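PDB 2PFX: uncharacterized peroxidase-related protein from Silicibacter sp., which is of unknown function but probably acts as a cysteine-dependent oxidoreductase akin to the AhpD-like alkylhydroperoxidases. Local coordinates for residues P38-A43 against C86-V91; T55-D60 against T165-M170; G64-Q67 against E72-M75; V78-I83 against M170-A175. All coordinates share one frame; numbering follows the deposited sequence. Where two conformers were deposited one is given.

Contact 1. Residues P38-A43 against C86-V91; sequences PNVLKA and CFYCLV
Pro-38, at the N-cap of helix 39-44, brings its CB to 3.9 Å from the hydroxyl OH of Tyr-88, which stretches over from the first turn of helix 87-101. Asn-39 then lays its CB at the edge of the Tyr-88 ring, near the ring plane and 4.0 Å from CE2, while its amide is engaged by Glu-7 and the carbonyl of Met-181. Val-40 makes the main grip. Its backbone N donates to Tyr-88 OH at 2.9 Å with an N-H...O angle of 157°, and its side chain crosses the tyrosine at roughly a right angle, CB lying 3.8 Å from CZ. A chi1 of 64° sets the CG1 methyl of Val-40 between backbone N and carbonyl carbon, 3.3 Å from Tyr-88 OH. Leu-41 turns instead to helix 48-63, and Ala-43 meets Trp-159 of a neighbouring subunit. Replacing Tyr-88 by a phenylalanine removes the hydroxyl and would probably leave the amide of Val-40 without this acceptor. Amides in the first turn of a helix lack a carbonyl one turn earlier; here Asn-183 serves that of Asn-39 and the tyrosine oxygen that of Val-40. A side chain from the turn that carries Cys-86 and Cys-89 thus completes the start of helix 39-44, whose N-terminal end would be expected to polarise the hydroxyl.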
loop_
_atom_site.group_PDB
_atom_site.type_symbol
_atom_site.label_atom_id
_atom_site.label_comp_id
_atom_site.label_asym_id
_atom_site.label_seq_id
_atom_site.Cartn_x
_atom_site.Cartn_y
_atom_site.Cartn_z
ATOM N N PRO A 38 -0.442 3.622 35.327
ATOM C CA PRO A 38 -0.203 3.361 33.910
ATOM C C PRO A 38 1.093 4.001 33.428
ATOM O O PRO A 38 1.411 5.158 33.683
ATOM C CB PRO A 38 -1.418 3.981 33.213
ATOM C CG PRO A 38 -2.489 3.832 34.250
ATOM C CD PRO A 38 -1.788 4.169 35.552
ATOM N N ASN A 39 1.846 3.192 32.688
ATOM C CA ASN A 39 3.162 3.648 32.244
ATOM C C ASN A 39 3.149 4.835 31.320
ATOM O O ASN A 39 4.108 5.602 31.275
ATOM C CB ASN A 39 3.886 2.470 31.547
ATOM C CG ASN A 39 4.566 1.549 32.553
ATOM O OD1 ASN A 39 4.734 1.894 33.725
ATOM N ND2 ASN A 39 4.987 0.366 32.113
ATOM N N VAL A 40 2.081 5.061 30.540
ATOM C CA VAL A 40 2.021 6.288 29.767
ATOM C C VAL A 40 2.104 7.515 30.660
ATOM O O VAL A 40 2.684 8.538 30.314
ATOM C CB VAL A 40 0.738 6.333 28.912
ATOM C CG1 VAL A 40 -0.502 6.362 29.783
ATOM C CG2 VAL A 40 0.776 7.541 27.984
ATOM N N LEU A 41 1.508 7.413 31.858
ATOM C CA LEU A 41 1.587 8.567 32.743
ATOM C C LEU A 41 3.005 8.759 33.279
ATOM O O LEU A 41 3.455 9.895 33.378
ATOM C CB LEU A 41 0.602 8.435 33.896
ATOM C CG LEU A 41 -0.864 8.335 33.491
ATOM C CD1 LEU A 41 -1.695 8.091 34.741
ATOM C CD2 LEU A 41 -1.285 9.571 32.707
ATOM N N LYS A 42 3.679 7.665 33.596
ATOM C CA LYS A 42 5.080 7.796 34.035
ATOM C C LYS A 42 5.919 8.399 32.931
ATOM O O LYS A 42 6.905 9.099 33.193
ATOM C CB LYS A 42 5.626 6.445 34.479
ATOM C CG LYS A 42 4.809 5.765 35.570
ATOM C CD LYS A 42 5.381 4.407 35.966
ATOM C CE LYS A 42 4.915 4.022 37.364
ATOM N NZ LYS A 42 5.007 2.552 37.565
ATOM N N ALA A 43 5.524 8.150 31.688
ATOM C CA ALA A 43 6.280 8.655 30.553
ATOM C C ALA A 43 6.218 10.174 30.482
ATOM O O ALA A 43 7.226 10.820 30.191
ATOM C CB ALA A 43 5.801 8.006 29.247
ATOM N N CYS A 86 -0.133 -0.969 17.547
ATOM C CA CYS A 86 0.406 -0.395 18.757
ATOM C C CYS A 86 0.265 -1.316 19.960
ATOM O O CYS A 86 -0.788 -1.424 20.566
ATOM C CB CYS A 86 -0.302 0.931 19.066
ATOM S SG CYS A 86 0.559 1.706 20.491
ATOM N N PHE A 87 1.347 -1.989 20.330
ATOM C CA PHE A 87 1.373 -2.891 21.479
ATOM C C PHE A 87 0.863 -2.266 22.767
ATOM O O PHE A 87 0.028 -2.898 23.425
ATOM C CB PHE A 87 2.816 -3.413 21.687
ATOM C CG PHE A 87 2.948 -4.450 22.788
ATOM C CD1 PHE A 87 2.254 -5.640 22.819
ATOM C CD2 PHE A 87 3.802 -4.188 23.851
ATOM C CE1 PHE A 87 2.375 -6.525 23.872
ATOM C CE2 PHE A 87 3.945 -5.076 24.886
ATOM C CZ PHE A 87 3.236 -6.266 24.918
ATOM N N TYR A 88 1.359 -1.092 23.156
ATOM C CA TYR A 88 0.980 -0.466 24.413
ATOM C C TYR A 88 -0.553 -0.382 24.471
ATOM O O TYR A 88 -1.211 -0.741 25.448
ATOM C CB TYR A 88 1.620 0.929 24.639
ATOM C CG TYR A 88 1.174 1.535 25.959
ATOM C CD1 TYR A 88 0.029 2.293 26.175
ATOM C CD2 TYR A 88 1.978 1.340 27.090
ATOM C CE1 TYR A 88 -0.326 2.807 27.381
ATOM C CE2 TYR A 88 1.633 1.853 28.323
ATOM C CZ TYR A 88 0.482 2.585 28.473
ATOM O OH TYR A 88 0.094 3.130 29.669
ATOM N N CYS A 89 -1.076 0.251 23.429
ATOM C CA CYS A 89 -2.461 0.695 23.453
ATOM C C CYS A 89 -3.366 -0.513 23.274
ATOM O O CYS A 89 -4.458 -0.548 23.834
ATOM C CB CYS A 89 -2.660 1.749 22.357
ATOM S SG CYS A 89 -1.691 3.268 22.627
ATOM N N LEU A 90 -2.900 -1.506 22.516
ATOM C CA LEU A 90 -3.710 -2.712 22.313
ATOM C C LEU A 90 -3.879 -3.448 23.637
ATOM O O LEU A 90 -4.939 -3.988 23.946
ATOM C CB LEU A 90 -3.120 -3.613 21.241
ATOM C CG LEU A 90 -3.415 -3.209 19.789
ATOM C CD1 LEU A 90 -2.476 -3.877 18.797
ATOM C CD2 LEU A 90 -4.884 -3.523 19.477
ATOM N N VAL A 91 -2.803 -3.428 24.418
ATOM C CA VAL A 91 -2.859 -4.062 25.729
ATOM C C VAL A 91 -3.704 -3.265 26.713
ATOM O O VAL A 91 -4.565 -3.846 27.389
ATOM C CB VAL A 91 -1.429 -4.233 26.287
ATOM C CG1 VAL A 91 -1.504 -4.677 27.744
ATOM C CG2 VAL A 91 -0.658 -5.191 25.396
#

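Contact 2. Residues T55-D60 against T165-M170; sequences TAMYND and TGFFNM
Phe-167 drives its ring as a wedge into the hollow between Met-57 and Tyr-58, neighbours on helix 48-63. One flank, CD1 and CE1, lies against the selenomethionine: Met-57 SE is 3.6 Å from Phe-167 CD1, and Met-57 CG is 3.8 Å from CE1. The selenium approaches the ring obliquely, 4.7 Å from its centroid, and the bend at chi3 (-69°) turns the terminal methyl away from the ring, so that SE and CG make the contact. The other flank fits the backbone shoulder of Tyr-58, with Phe-167 CZ 3.8 Å from Tyr-58 CA, and the tyrosine's CD2 sits at the edge of the phenylalanine, 3.6 Å from CE2. These two aromatic side chains cross at about a right angle. Phe-168 widens the wedge: one face of its ring receives CD2 of Phe-167, and its CZ lies at a looser 4.4 Å from Tyr-58 CE2. With bulky rings filling the space, the short helical axes stay 11.3 Å apart at their closest, running largely antiparallel at 140°. Beyond the contact, Met-57 packs on Met-57 of a neighbouring subunit, and Phe-167 on Met-170 of that same chain. The arrangement is a Met-aromatic contact within a buried helix-helix interface, part of the all-helical core expected of an AhpD-like subunit and continuous with its oligomer interface.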
loop_
_atom_site.group_PDB
_atom_site.type_symbol
_atom_site.label_atom_id
_atom_site.label_comp_id
_atom_site.label_asym_id
_atom_site.label_seq_id
_atom_site.Cartn_x
_atom_site.Cartn_y
_atom_site.Cartn_z
ATOM N N THR A 55 -3.201 14.396 30.151
ATOM C CA THR A 55 -4.314 13.863 30.938
ATOM C C THR A 55 -5.574 14.697 30.754
ATOM O O THR A 55 -6.664 14.111 30.739
ATOM C CB THR A 55 -3.956 13.761 32.441
ATOM O OG1 THR A 55 -3.730 15.076 32.935
ATOM C CG2 THR A 55 -2.718 12.899 32.586
ATOM N N ALA A 56 -5.435 16.007 30.613
ATOM C CA ALA A 56 -6.650 16.810 30.431
ATOM C C ALA A 56 -7.389 16.382 29.169
ATOM O O ALA A 56 -8.611 16.292 29.104
ATOM C CB ALA A 56 -6.314 18.284 30.365
HETATM N N MSE A 57 -6.604 16.120 28.123
HETATM C CA MSE A 57 -7.199 15.710 26.865
HETATM C C MSE A 57 -7.731 14.291 26.959
HETATM O O MSE A 57 -8.868 14.065 26.547
HETATM C CB MSE A 57 -6.160 15.832 25.749
HETATM C CG MSE A 57 -6.751 15.396 24.419
HETATM SE SE MSE A 57 -5.676 15.775 22.902
HETATM C CE MSE A 57 -5.922 17.678 23.041
ATOM N N TYR A 58 -6.930 13.352 27.485
ATOM C CA TYR A 58 -7.412 11.985 27.630
ATOM C C TYR A 58 -8.746 11.986 28.383
ATOM O O TYR A 58 -9.696 11.300 27.999
ATOM C CB TYR A 58 -6.401 11.087 28.352
ATOM C CG TYR A 58 -6.836 9.651 28.527
ATOM C CD1 TYR A 58 -7.685 9.140 29.503
ATOM C CD2 TYR A 58 -6.329 8.709 27.629
ATOM C CE1 TYR A 58 -8.048 7.827 29.617
ATOM C CE2 TYR A 58 -6.690 7.376 27.726
ATOM C CZ TYR A 58 -7.538 6.931 28.708
ATOM O OH TYR A 58 -7.898 5.601 28.817
ATOM N N ASN A 59 -8.808 12.666 29.518
ATOM C CA ASN A 59 -10.008 12.564 30.356
ATOM C C ASN A 59 -11.231 13.100 29.612
ATOM O O ASN A 59 -12.291 12.465 29.602
ATOM C CB ASN A 59 -9.779 13.275 31.701
ATOM C CG ASN A 59 -8.922 12.435 32.638
ATOM O OD1 ASN A 59 -8.942 11.210 32.582
ATOM N ND2 ASN A 59 -8.145 13.098 33.480
ATOM N N ASP A 60 -11.051 14.253 28.990
ATOM C CA ASP A 60 -12.193 14.869 28.316
ATOM C C ASP A 60 -12.739 13.918 27.267
ATOM O O ASP A 60 -13.917 13.626 27.209
ATOM C CB ASP A 60 -11.814 16.177 27.654
ATOM C CG ASP A 60 -12.989 16.742 26.875
ATOM O OD1 ASP A 60 -13.890 17.259 27.556
ATOM O OD2 ASP A 60 -13.002 16.646 25.638
ATOM N N THR A 165 -10.760 9.041 17.697
ATOM C CA THR A 165 -9.985 8.390 16.660
ATOM C C THR A 165 -8.642 9.093 16.446
ATOM O O THR A 165 -7.570 8.483 16.475
ATOM C CB THR A 165 -10.752 8.397 15.317
ATOM O OG1 THR A 165 -11.974 7.636 15.429
ATOM C CG2 THR A 165 -9.945 7.737 14.214
ATOM N N GLY A 166 -8.665 10.410 16.239
ATOM C CA GLY A 166 -7.432 11.171 16.050
ATOM C C GLY A 166 -6.499 11.049 17.240
ATOM O O GLY A 166 -5.286 10.893 17.050
ATOM N N PHE A 167 -7.055 11.108 18.442
ATOM C CA PHE A 167 -6.234 10.990 19.651
ATOM C C PHE A 167 -5.454 9.687 19.660
ATOM O O PHE A 167 -4.265 9.749 19.963
ATOM C CB PHE A 167 -7.103 11.135 20.897
ATOM C CG PHE A 167 -6.385 11.153 22.227
ATOM C CD1 PHE A 167 -5.555 12.186 22.622
ATOM C CD2 PHE A 167 -6.574 10.074 23.077
ATOM C CE1 PHE A 167 -4.925 12.132 23.852
ATOM C CE2 PHE A 167 -5.987 10.012 24.316
ATOM C CZ PHE A 167 -5.177 11.065 24.691
ATOM N N PHE A 168 -6.048 8.535 19.323
ATOM C CA PHE A 168 -5.263 7.301 19.366
ATOM C C PHE A 168 -4.304 7.224 18.205
ATOM O O PHE A 168 -3.303 6.501 18.283
ATOM C CB PHE A 168 -6.175 6.050 19.459
ATOM C CG PHE A 168 -6.624 6.067 20.930
ATOM C CD1 PHE A 168 -5.770 5.590 21.915
ATOM C CD2 PHE A 168 -7.852 6.601 21.266
ATOM C CE1 PHE A 168 -6.159 5.653 23.242
ATOM C CE2 PHE A 168 -8.255 6.648 22.595
ATOM C CZ PHE A 168 -7.402 6.168 23.575
ATOM N N ASN A 169 -4.593 7.967 17.133
ATOM C CA ASN A 169 -3.586 8.039 16.070
ATOM C C ASN A 169 -2.345 8.814 16.555
ATOM O O ASN A 169 -1.231 8.689 16.017
ATOM C CB ASN A 169 -4.192 8.682 14.818
ATOM C CG ASN A 169 -4.813 7.587 13.954
ATOM O OD1 ASN A 169 -4.081 6.882 13.267
ATOM N ND2 ASN A 169 -6.117 7.421 14.030
HETATM N N MSE A 170 -2.524 9.645 17.578
HETATM C CA MSE A 170 -1.401 10.346 18.203
HETATM C C MSE A 170 -0.724 9.368 19.172
HETATM O O MSE A 170 0.467 9.101 19.066
HETATM C CB MSE A 170 -1.771 11.609 18.956
HETATM C CG MSE A 170 -0.691 12.167 19.895
HETATM SE SE MSE A 170 -1.284 13.818 20.723
HETATM C CE MSE A 170 -2.236 12.846 22.085
#

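Contact 3. Residues G64-Q67 against E72-M75; sequences GESQ and EREM
Arg-73, Ser-66 and Gly-64 carry this contact, in which a side chain from helix 70-84 reaches back to the loop that leads into it. The terminal nitrogen NH1 of Arg-73 donates to the backbone O of Gly-64 at 2.8 Å, with an N-H...O angle of 155°. The carbonyl oxygen lies at the edge of the guanidinium, only slightly tilted from its plane, whereas the donor stands 24° off the carbonyl plane. Ser-66 comes from another direction: its CB rests over one face of the guanidinium, above the centre, 3.7 Å from CZ of Arg-73. Gly-64 therefore meets the rim of the flat group and Ser-66 its face. The arginine chain leaves its helix extended through CD, and a bend at chi3 (-95°) turns the guanidinium into this position. Two further carbonyls hold it: Leu-61 O, in the last turn of helix 48-63, also accepts from NH1, and Ser-69 O accepts from NE. Glu-72 lies at the margin, its carboxylate bonded to Ser-69 N and paired with Arg-122, while Glu-74 turns to His-93. Backbone oxygens thus hold a buried cation at several of its N-H groups, fixing the guanidinium in rotation beneath Ser-66. Because two of those oxygens belong to the C-terminal end of helix 48-63 and the residue just after it, the positive charge probably also gains from the partial negative charge of that helix end. The same bonds fasten the connecting loop to the helix that follows.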
loop_
_atom_site.group_PDB
_atom_site.type_symbol
_atom_site.label_atom_id
_atom_site.label_comp_id
_atom_site.label_asym_id
_atom_site.label_seq_id
_atom_site.Cartn_x
_atom_site.Cartn_y
_atom_site.Cartn_z
ATOM N N GLY A 64 -15.167 12.329 29.612
ATOM C CA GLY A 64 -16.082 13.451 29.676
ATOM C C GLY A 64 -17.393 13.193 28.969
ATOM O O GLY A 64 -17.624 12.135 28.377
ATOM N N GLU A 65 -18.291 14.173 29.043
ATOM C CA GLU A 65 -19.620 13.977 28.481
ATOM C C GLU A 65 -19.491 13.684 26.989
ATOM O O GLU A 65 -18.782 14.334 26.222
ATOM C CB GLU A 65 -20.495 15.203 28.713
ATOM C CG GLU A 65 -21.857 15.290 28.087
ATOM C CD GLU A 65 -21.999 15.684 26.630
ATOM O OE1 GLU A 65 -21.316 16.631 26.214
ATOM O OE2 GLU A 65 -22.653 14.920 25.886
ATOM N N SER A 66 -20.352 12.756 26.577
ATOM C CA SER A 66 -20.519 12.363 25.211
ATOM C C SER A 66 -21.701 11.414 25.112
ATOM O O SER A 66 -22.003 10.712 26.080
ATOM C CB SER A 66 -19.287 11.592 24.766
ATOM O OG SER A 66 -19.071 11.599 23.372
ATOM N N GLN A 67 -22.363 11.360 23.968
ATOM C CA GLN A 67 -23.426 10.342 23.875
ATOM C C GLN A 67 -22.882 9.028 23.344
ATOM O O GLN A 67 -23.533 8.002 23.197
ATOM C CB GLN A 67 -24.640 10.877 23.109
ATOM C CG GLN A 67 -25.452 11.890 23.920
ATOM C CD GLN A 67 -26.576 11.330 24.771
ATOM O OE1 GLN A 67 -27.123 10.270 24.467
ATOM N NE2 GLN A 67 -26.900 12.040 25.844
ATOM N N GLU A 72 -17.859 2.465 24.095
ATOM C CA GLU A 72 -17.779 2.765 22.671
ATOM C C GLU A 72 -16.467 3.458 22.321
ATOM O O GLU A 72 -15.852 3.164 21.295
ATOM C CB GLU A 72 -19.008 3.586 22.277
ATOM C CG GLU A 72 -20.175 2.715 21.856
ATOM C CD GLU A 72 -21.525 3.393 21.782
ATOM O OE1 GLU A 72 -21.683 4.547 22.220
ATOM O OE2 GLU A 72 -22.471 2.749 21.263
ATOM N N ARG A 73 -16.052 4.371 23.198
ATOM C CA ARG A 73 -14.805 5.123 22.945
ATOM C C ARG A 73 -13.608 4.206 23.102
ATOM O O ARG A 73 -12.647 4.332 22.350
ATOM C CB ARG A 73 -14.792 6.344 23.854
ATOM C CG ARG A 73 -15.854 7.357 23.448
ATOM C CD ARG A 73 -15.884 8.531 24.399
ATOM N NE ARG A 73 -16.883 8.327 25.427
ATOM C CZ ARG A 73 -17.141 9.122 26.459
ATOM N NH1 ARG A 73 -16.459 10.233 26.662
ATOM N NH2 ARG A 73 -18.110 8.795 27.309
ATOM N N GLU A 74 -13.701 3.287 24.051
ATOM C CA GLU A 74 -12.627 2.293 24.194
ATOM C C GLU A 74 -12.578 1.368 22.982
ATOM O O GLU A 74 -11.494 0.936 22.588
ATOM C CB GLU A 74 -12.806 1.466 25.455
ATOM C CG GLU A 74 -12.416 2.145 26.744
ATOM C CD GLU A 74 -10.957 2.557 26.837
ATOM O OE1 GLU A 74 -10.165 2.208 25.938
ATOM O OE2 GLU A 74 -10.628 3.239 27.840
HETATM N N MSE A 75 -13.733 1.059 22.401
HETATM C CA MSE A 75 -13.766 0.221 21.205
HETATM C C MSE A 75 -13.067 0.907 20.042
HETATM O O MSE A 75 -12.343 0.316 19.250
HETATM C CB MSE A 75 -15.237 -0.118 20.888
HETATM C CG MSE A 75 -15.835 -1.086 21.898
HETATM SE SE MSE A 75 -17.756 -1.224 21.593
HETATM C CE MSE A 75 -17.472 -2.550 20.248
#

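Contact 4. Residues V78-I83 against M170-A175; sequences VVVSSI and MTNRVA
The carboxamide of Asn-172 is laid against the backbone of helix 70-84, with OD1 3.3 Å from the CA of Ser-81. With chi1 at -65°, CG stands beside the backbone N, and the extended chi2 directs the amide across the interface to helix 70-84. Its two ends meet different neighbours. On the oxygen side, OD1 also touches the CG1 methyl of Val-80 at 3.6 Å; on the nitrogen side, ND2 lies 3.5 Å from Ser-81 OG, a close approach that is not a hydrogen bond; the hydroxyl is bonded to the carbonyl of Ala-77. OD1 accepts from Asn-84 ND2, at the end of the same helix, and this fixes which way round the amide sits. Were Asn-172 an alanine, Asn-84 ND2 would probably be left without this acceptor and a gap would open beside Ser-81. Such compact side chains let the backbones come close, the CA atoms of Ser-81 and Asn-172 being 6.3 Å apart. Both residues also pack on Cys-89, and Asn-172 on Cys-86. The contact thus lines one side of the Cys-x-x-Cys pair that, with nearby His-93, is consistent with the redox site of AhpD-like proteins.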
loop_
_atom_site.group_PDB
_atom_site.type_symbol
_atom_site.label_atom_id
_atom_site.label_comp_id
_atom_site.label_asym_id
_atom_site.label_seq_id
_atom_site.Cartn_x
_atom_site.Cartn_y
_atom_site.Cartn_z
ATOM N N VAL A 78 -9.250 0.704 20.478
ATOM C CA VAL A 78 -8.656 -0.589 20.118
ATOM C C VAL A 78 -8.619 -0.826 18.630
ATOM O O VAL A 78 -7.678 -1.393 18.086
ATOM C CB VAL A 78 -9.420 -1.741 20.797
ATOM C CG1 VAL A 78 -8.873 -3.095 20.348
ATOM C CG2 VAL A 78 -9.309 -1.593 22.297
ATOM N N VAL A 79 -9.665 -0.418 17.919
ATOM C CA VAL A 79 -9.648 -0.595 16.463
ATOM C C VAL A 79 -8.554 0.263 15.852
ATOM O O VAL A 79 -7.760 -0.187 15.004
ATOM C CB VAL A 79 -11.038 -0.281 15.897
ATOM C CG1 VAL A 79 -10.998 -0.085 14.393
ATOM C CG2 VAL A 79 -11.998 -1.393 16.299
ATOM N N VAL A 80 -8.435 1.516 16.251
ATOM C CA VAL A 80 -7.317 2.360 15.801
ATOM C C VAL A 80 -5.997 1.673 16.116
ATOM O O VAL A 80 -5.152 1.530 15.232
ATOM C CB VAL A 80 -7.372 3.769 16.415
ATOM C CG1 VAL A 80 -6.186 4.612 15.961
ATOM C CG2 VAL A 80 -8.676 4.462 16.027
ATOM N N SER A 81 -5.801 1.230 17.357
ATOM C CA SER A 81 -4.558 0.596 17.762
ATOM C C SER A 81 -4.216 -0.664 17.002
ATOM O O SER A 81 -3.071 -1.016 16.796
ATOM C CB SER A 81 -4.656 0.188 19.237
ATOM O OG SER A 81 -5.006 1.298 20.025
ATOM N N SER A 82 -5.271 -1.405 16.632
ATOM C CA SER A 82 -5.052 -2.632 15.884
ATOM C C SER A 82 -4.496 -2.298 14.507
ATOM O O SER A 82 -3.568 -2.932 13.998
ATOM C CB SER A 82 -6.366 -3.415 15.775
ATOM O OG SER A 82 -6.188 -4.616 15.047
ATOM N N ILE A 83 -5.073 -1.280 13.866
ATOM C CA ILE A 83 -4.627 -0.910 12.552
ATOM C C ILE A 83 -3.191 -0.377 12.589
ATOM O O ILE A 83 -2.417 -0.679 11.679
ATOM C CB ILE A 83 -5.547 0.137 11.899
ATOM C CG1 ILE A 83 -6.954 -0.406 11.631
ATOM C CG2 ILE A 83 -4.914 0.698 10.636
ATOM C CD1 ILE A 83 -8.004 0.668 11.507
HETATM N N MSE A 170 -2.524 9.645 17.578
HETATM C CA MSE A 170 -1.401 10.346 18.203
HETATM C C MSE A 170 -0.724 9.368 19.172
HETATM O O MSE A 170 0.467 9.101 19.066
HETATM C CB MSE A 170 -1.771 11.609 18.956
HETATM C CG MSE A 170 -0.691 12.167 19.895
HETATM SE SE MSE A 170 -1.284 13.818 20.723
HETATM C CE MSE A 170 -2.236 12.846 22.085
ATOM N N THR A 171 -1.514 8.857 20.101
ATOM C CA THR A 171 -0.899 8.101 21.188
ATOM C C THR A 171 -0.300 6.816 20.677
ATOM O O THR A 171 0.756 6.384 21.162
ATOM C CB THR A 171 -1.853 7.843 22.372
ATOM O OG1 THR A 171 -2.908 6.953 22.033
ATOM C CG2 THR A 171 -2.522 9.146 22.792
ATOM N N ASN A 172 -0.900 6.173 19.678
ATOM C CA ASN A 172 -0.237 4.995 19.120
ATOM C C ASN A 172 1.163 5.310 18.608
ATOM O O ASN A 172 2.041 4.489 18.821
ATOM C CB ASN A 172 -1.008 4.434 17.943
ATOM C CG ASN A 172 -2.368 3.872 18.182
ATOM O OD1 ASN A 172 -3.034 3.429 17.247
ATOM N ND2 ASN A 172 -2.772 3.968 19.432
ATOM N N ARG A 173 1.288 6.459 17.965
ATOM C CA ARG A 173 2.560 6.812 17.308
ATOM C C ARG A 173 3.624 7.125 18.335
ATOM O O ARG A 173 4.790 6.735 18.229
ATOM C CB ARG A 173 2.299 7.962 16.323
ATOM C CG ARG A 173 1.523 7.440 15.098
ATOM C CD ARG A 173 1.326 8.465 13.991
ATOM N NE ARG A 173 0.938 7.724 12.792
ATOM C CZ ARG A 173 -0.243 7.263 12.452
ATOM N NH1 ARG A 173 -1.284 7.467 13.241
ATOM N NH2 ARG A 173 -0.390 6.592 11.316
ATOM N N VAL A 174 3.183 7.864 19.365
ATOM C CA VAL A 174 4.133 8.183 20.429
ATOM C C VAL A 174 4.585 6.914 21.124
ATOM O O VAL A 174 5.771 6.680 21.394
ATOM C CB VAL A 174 3.464 9.164 21.402
ATOM C CG1 VAL A 174 4.361 9.345 22.632
ATOM C CG2 VAL A 174 3.180 10.495 20.726
ATOM N N ALA A 175 3.619 6.038 21.428
ATOM C CA ALA A 175 3.969 4.832 22.170
ATOM C C ALA A 175 4.895 3.948 21.357
ATOM O O ALA A 175 5.914 3.482 21.844
ATOM C CB ALA A 175 2.717 4.064 22.594
#

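Helix 39-44 opens contact 1 and helix 48-63 opens contact 2 before either is closed. Contact 3 then opens and closes locally, joining the loop after helix 48-63 to helix 70-84; it is nested within the loops of both contacts 1 and 2. Helix 70-84 next opens contact 4, after which 86-91 closes contact 1. Helix 155-178 finally closes contact 2 and then contact 4, which share Met-170. Contacts 1, 2 and 4 consequently cross one another. Contact 4 touches contact 1 through Ser-81 and Cys-89, and contact 2 through Val-80, so helix 155-178 ties the early helices to the cysteine-bearing turn.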